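Local coordinates for protein nuclease NucT (PDB 6EHI) that is a nuclease with a PLD-like domain, built on a mixed beta-sheet flanked by helices, at residues Ile38-His43 against Ala122-Lys126. The protein carries 1 engineered substitution. Residues are numbered along the deposited sequence; the frame is centred on the assembly and turned at random.
With GOL (glycerol), chain N; ACT (acetate ion), chain M.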
ATOM      1  N   ILE A  38       6.028  -3.925   8.228  1.00 13.96           N
ATOM      2  CA  ILE A  38       5.588  -2.536   8.194  1.00 13.43           C
ATOM      3  C   ILE A  38       6.709  -1.607   7.947  1.00 13.67           C
ATOM      4  O   ILE A  38       7.713  -1.666   8.620  1.00 13.73           O
ATOM      5  CB  ILE A  38       4.843  -2.226   9.503  1.00 13.59           C
ATOM      6  CG1 ILE A  38       4.145  -0.854   9.477  1.00 13.59           C
ATOM      7  CG2 ILE A  38       5.684  -2.504  10.743  1.00 13.35           C
ATOM      8  CD1 ILE A  38       3.049  -0.756   8.450  1.00 14.05           C
ATOM      9  N   TYR A  39       6.506  -0.661   7.006  1.00 13.39           N
ATOM     10  CA  TYR A  39       7.462   0.373   6.686  1.00 14.65           C
ATOM     11  C   TYR A  39       7.635   1.334   7.851  1.00 14.56           C
ATOM     12  O   TYR A  39       8.750   1.455   8.412  1.00 15.42           O
ATOM     13  CB  TYR A  39       7.048   1.161   5.382  1.00 14.85           C
ATOM     14  CG  TYR A  39       7.966   2.293   5.120  1.00 14.44           C
ATOM     15  CD1 TYR A  39       9.222   2.067   4.525  1.00 13.52           C
ATOM     16  CD2 TYR A  39       7.642   3.607   5.546  1.00 14.61           C
ATOM     17  CE1 TYR A  39      10.102   3.098   4.329  1.00 15.11           C
ATOM     18  CE2 TYR A  39       8.545   4.630   5.378  1.00 17.62           C
ATOM     19  CZ  TYR A  39       9.803   4.327   4.789  1.00 16.21           C
ATOM     20  OH  TYR A  39      10.739   5.321   4.525  1.00 20.99           O
ATOM     21  N   SER A  40       6.542   2.045   8.244  1.00 14.77           N
ATOM     22  CA  SER A  40       6.589   2.975   9.365  1.00 15.71           C
ATOM     23  C   SER A  40       5.461   2.611  10.325  1.00 15.79           C
ATOM     24  O   SER A  40       4.336   2.400   9.888  1.00 15.02           O
ATOM     25  CB  SER A  40       6.435   4.437   8.886  1.00 21.05           C
ATOM     26  OG  SER A  40       6.063   5.319   9.936  1.00 21.52           O
ATOM     27  N   PHE A  41       5.765   2.571  11.627  1.00 12.81           N
ATOM     28  CA  PHE A  41       4.838   2.135  12.614  1.00 12.93           C
ATOM     29  C   PHE A  41       5.114   2.981  13.877  1.00 15.81           C
ATOM     30  O   PHE A  41       6.001   2.705  14.668  1.00 17.09           O
ATOM     31  CB  PHE A  41       4.995   0.636  12.841  1.00 13.64           C
ATOM     32  CG  PHE A  41       4.142   0.032  13.893  1.00 13.58           C
ATOM     33  CD1 PHE A  41       3.110   0.740  14.564  1.00 13.83           C
ATOM     34  CD2 PHE A  41       4.426  -1.244  14.329  1.00 13.70           C
ATOM     35  CE1 PHE A  41       2.359   0.155  15.568  1.00 15.46           C
ATOM     36  CE2 PHE A  41       3.707  -1.867  15.360  1.00 15.23           C
ATOM     37  CZ  PHE A  41       2.598  -1.190  15.943  1.00 15.28           C
ATOM     38  N   THR A  42       4.308   4.012  14.023  1.00 15.92           N
ATOM     39  CA  THR A  42       4.423   4.969  15.108  1.00 16.46           C
ATOM     40  C   THR A  42       3.146   5.061  15.964  1.00 20.07           C
ATOM     41  O   THR A  42       3.168   5.648  17.018  1.00 19.66           O
ATOM     42  CB  THR A  42       4.789   6.363  14.565  1.00 17.95           C
ATOM     43  OG1 THR A  42       3.711   6.792  13.720  1.00 17.25           O
ATOM     44  CG2 THR A  42       6.143   6.405  13.797  1.00 17.72           C
ATOM     45  N   HIS A  43       2.057   4.470  15.515  1.00 17.61           N
ATOM     46  CA  HIS A  43       0.752   4.553  16.130  1.00 16.90           C
ATOM     47  C   HIS A  43       0.716   3.747  17.409  1.00 19.67           C
ATOM     48  O   HIS A  43       0.582   2.482  17.407  1.00 18.70           O
ATOM     49  CB  HIS A  43      -0.286   4.051  15.110  1.00 17.92           C
ATOM     50  CG  HIS A  43      -1.664   4.490  15.436  1.00 20.67           C
ATOM     51  ND1 HIS A  43      -2.206   4.394  16.698  1.00 23.88           N
ATOM     52  CD2 HIS A  43      -2.577   5.135  14.682  1.00 19.46           C
ATOM     53  CE1 HIS A  43      -3.441   4.898  16.676  1.00 22.68           C
ATOM     54  NE2 HIS A  43      -3.702   5.312  15.456  1.00 20.91           N
ATOM     55  N   ALA A 122      -1.517   2.054   3.786  1.00 14.83           N
ATOM     56  CA  ALA A 122      -1.428   2.877   4.992  1.00 13.92           C
ATOM     57  C   ALA A 122      -0.254   2.392   5.899  1.00 13.97           C
ATOM     58  O   ALA A 122      -0.324   1.324   6.418  1.00 13.66           O
ATOM     59  CB  ALA A 122      -2.693   2.770   5.792  1.00 15.24           C
ATOM     60  N   ASN A 123       0.658   3.324   6.182  1.00 13.53           N
ATOM     61  CA  ASN A 123       1.597   3.145   7.263  1.00 13.27           C
ATOM     62  C   ASN A 123       0.851   3.213   8.573  1.00 13.13           C
ATOM     63  O   ASN A 123      -0.322   3.713   8.635  1.00 14.90           O
ATOM     64  CB  ASN A 123       2.708   4.165   7.178  1.00 14.60           C
ATOM     65  CG  ASN A 123       3.639   3.900   5.960  1.00 15.60           C
ATOM     66  OD1 ASN A 123       4.048   2.732   5.737  1.00 16.99           O
ATOM     67  ND2 ASN A 123       4.031   4.954   5.219  1.00 18.38           N
ATOM     68  N   TRP A 124       1.426   2.636   9.607  1.00 13.20           N
ATOM     69  CA  TRP A 124       0.750   2.491  10.920  1.00 14.23           C
ATOM     70  C   TRP A 124       1.129   3.688  11.765  1.00 14.99           C
ATOM     71  O   TRP A 124       1.914   3.616  12.681  1.00 14.10           O
ATOM     72  CB  TRP A 124       1.047   1.151  11.587  1.00 14.31           C
ATOM     73  CG  TRP A 124       0.448  -0.042  10.888  1.00 13.94           C
ATOM     74  CD1 TRP A 124      -0.138  -0.036   9.679  1.00 14.08           C
ATOM     75  CD2 TRP A 124       0.497  -1.378  11.299  1.00 13.46           C
ATOM     76  NE1 TRP A 124      -0.588  -1.287   9.399  1.00 14.22           N
ATOM     77  CE2 TRP A 124      -0.184  -2.123  10.379  1.00 13.37           C
ATOM     78  CE3 TRP A 124       1.021  -2.029  12.462  1.00 13.52           C
ATOM     79  CZ2 TRP A 124      -0.339  -3.505  10.482  1.00 12.44           C
ATOM     80  CZ3 TRP A 124       0.781  -3.325  12.628  1.00 14.29           C
ATOM     81  CH2 TRP A 124       0.143  -4.083  11.631  1.00 14.74           C
ATOM     82  N   SER A 125       0.478   4.794  11.404  1.00 15.18           N
ATOM     83  CA  SER A 125       0.710   6.138  11.997  1.00 17.43           C
ATOM     84  C   SER A 125      -0.630   6.825  12.209  1.00 19.07           C
ATOM     85  O   SER A 125      -1.593   6.513  11.490  1.00 18.58           O
ATOM     86  CB  SER A 125       1.557   6.926  11.020  1.00 18.11           C
ATOM     87  OG  SER A 125       0.876   7.267   9.827  1.00 17.74           O
ATOM     88  N   LYS A 126      -0.695   7.750  13.169  1.00 20.23           N
ATOM     89  CA  LYS A 126      -1.866   8.586  13.265  1.00 22.01           C
ATOM     90  C   LYS A 126      -2.069   9.304  11.916  1.00 21.22           C
ATOM     91  O   LYS A 126      -3.230   9.418  11.478  1.00 27.58           O
ATOM     92  CB  LYS A 126      -1.745   9.520  14.464  1.00 26.57           C
ATOM     93  CG  LYS A 126      -1.873   8.730  15.770  1.00 33.09           C
ATOM     94  CD  LYS A 126      -1.662   9.591  17.025  1.00 39.35           C
ATOM     95  CE  LYS A 126      -2.858  10.445  17.366  1.00 42.76           C
ATOM     96  NZ  LYS A 126      -2.329  11.752  17.837  1.00 49.89           N
TER
HETATM   97  C1  GOL N 202       2.847   9.345   6.039  1.00 36.43           C
HETATM   98  O1  GOL N 202       2.120  10.508   6.133  1.00 35.21           O
HETATM   99  C2  GOL N 202       2.927   8.721   7.385  1.00 37.88           C
HETATM  100  O2  GOL N 202       2.034   7.602   7.366  1.00 41.94           O
HETATM  101  C3  GOL N 202       4.372   8.320   7.666  1.00 42.51           C
HETATM  102  O3  GOL N 202       4.464   7.304   8.680  1.00 43.12           O
HETATM  103  C   ACT M 201      -2.338  -1.376   5.710  1.00 16.91           C
HETATM  104  O   ACT M 201      -2.539  -0.726   4.613  1.00 18.19           O
HETATM  105  OXT ACT M 201      -1.732  -0.850   6.658  1.00 18.20           O
HETATM  106  CH3 ACT M 201      -2.842  -2.768   5.942  1.00 15.55           C
HETATM  107  O   HOH W   1       1.566   8.058  14.902  1.00 22.88           O
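Backbone bonds from W124 to S40, T42 and H43 join two loops of the PLD-like domain, which lead from strands 33-38 and 116-120 into helices 44-54 and 126-130. W124 N donates to S40 O (2.9 Å), and W124 O accepts from T42 N (2.8 Å); these two form a single beta bridge between F41 and W124. H43 N (3.0 Å) adds a second donor to W124 O, from the opposite face of the carbonyl plane.

Aromatic and apolar packing is built round the W124 indole. I38 CD1 lies over one face, 3.6 Å from the centroid of the five-membered ring, while the edge bearing CE3 points at the middle of the F41 face in a T-shaped stack with planes 80° apart. K126 CG similarly covers a face of the H43 imidazole.

W124 NE1 and A122 N bind an acetate and a glycerol links S40 OG to S125 OG, both probably from the crystallisation liquor; one water joins T42 OG1 to K126 N. N123 OD1 sits at the Y39 ring edge but is hydrogen-bonded to K108.

The two N-H donors fix the W124 backbone, I38 and F41 probably limit rotation of its indole, and two helix N-caps, H43 and S125, come side by side.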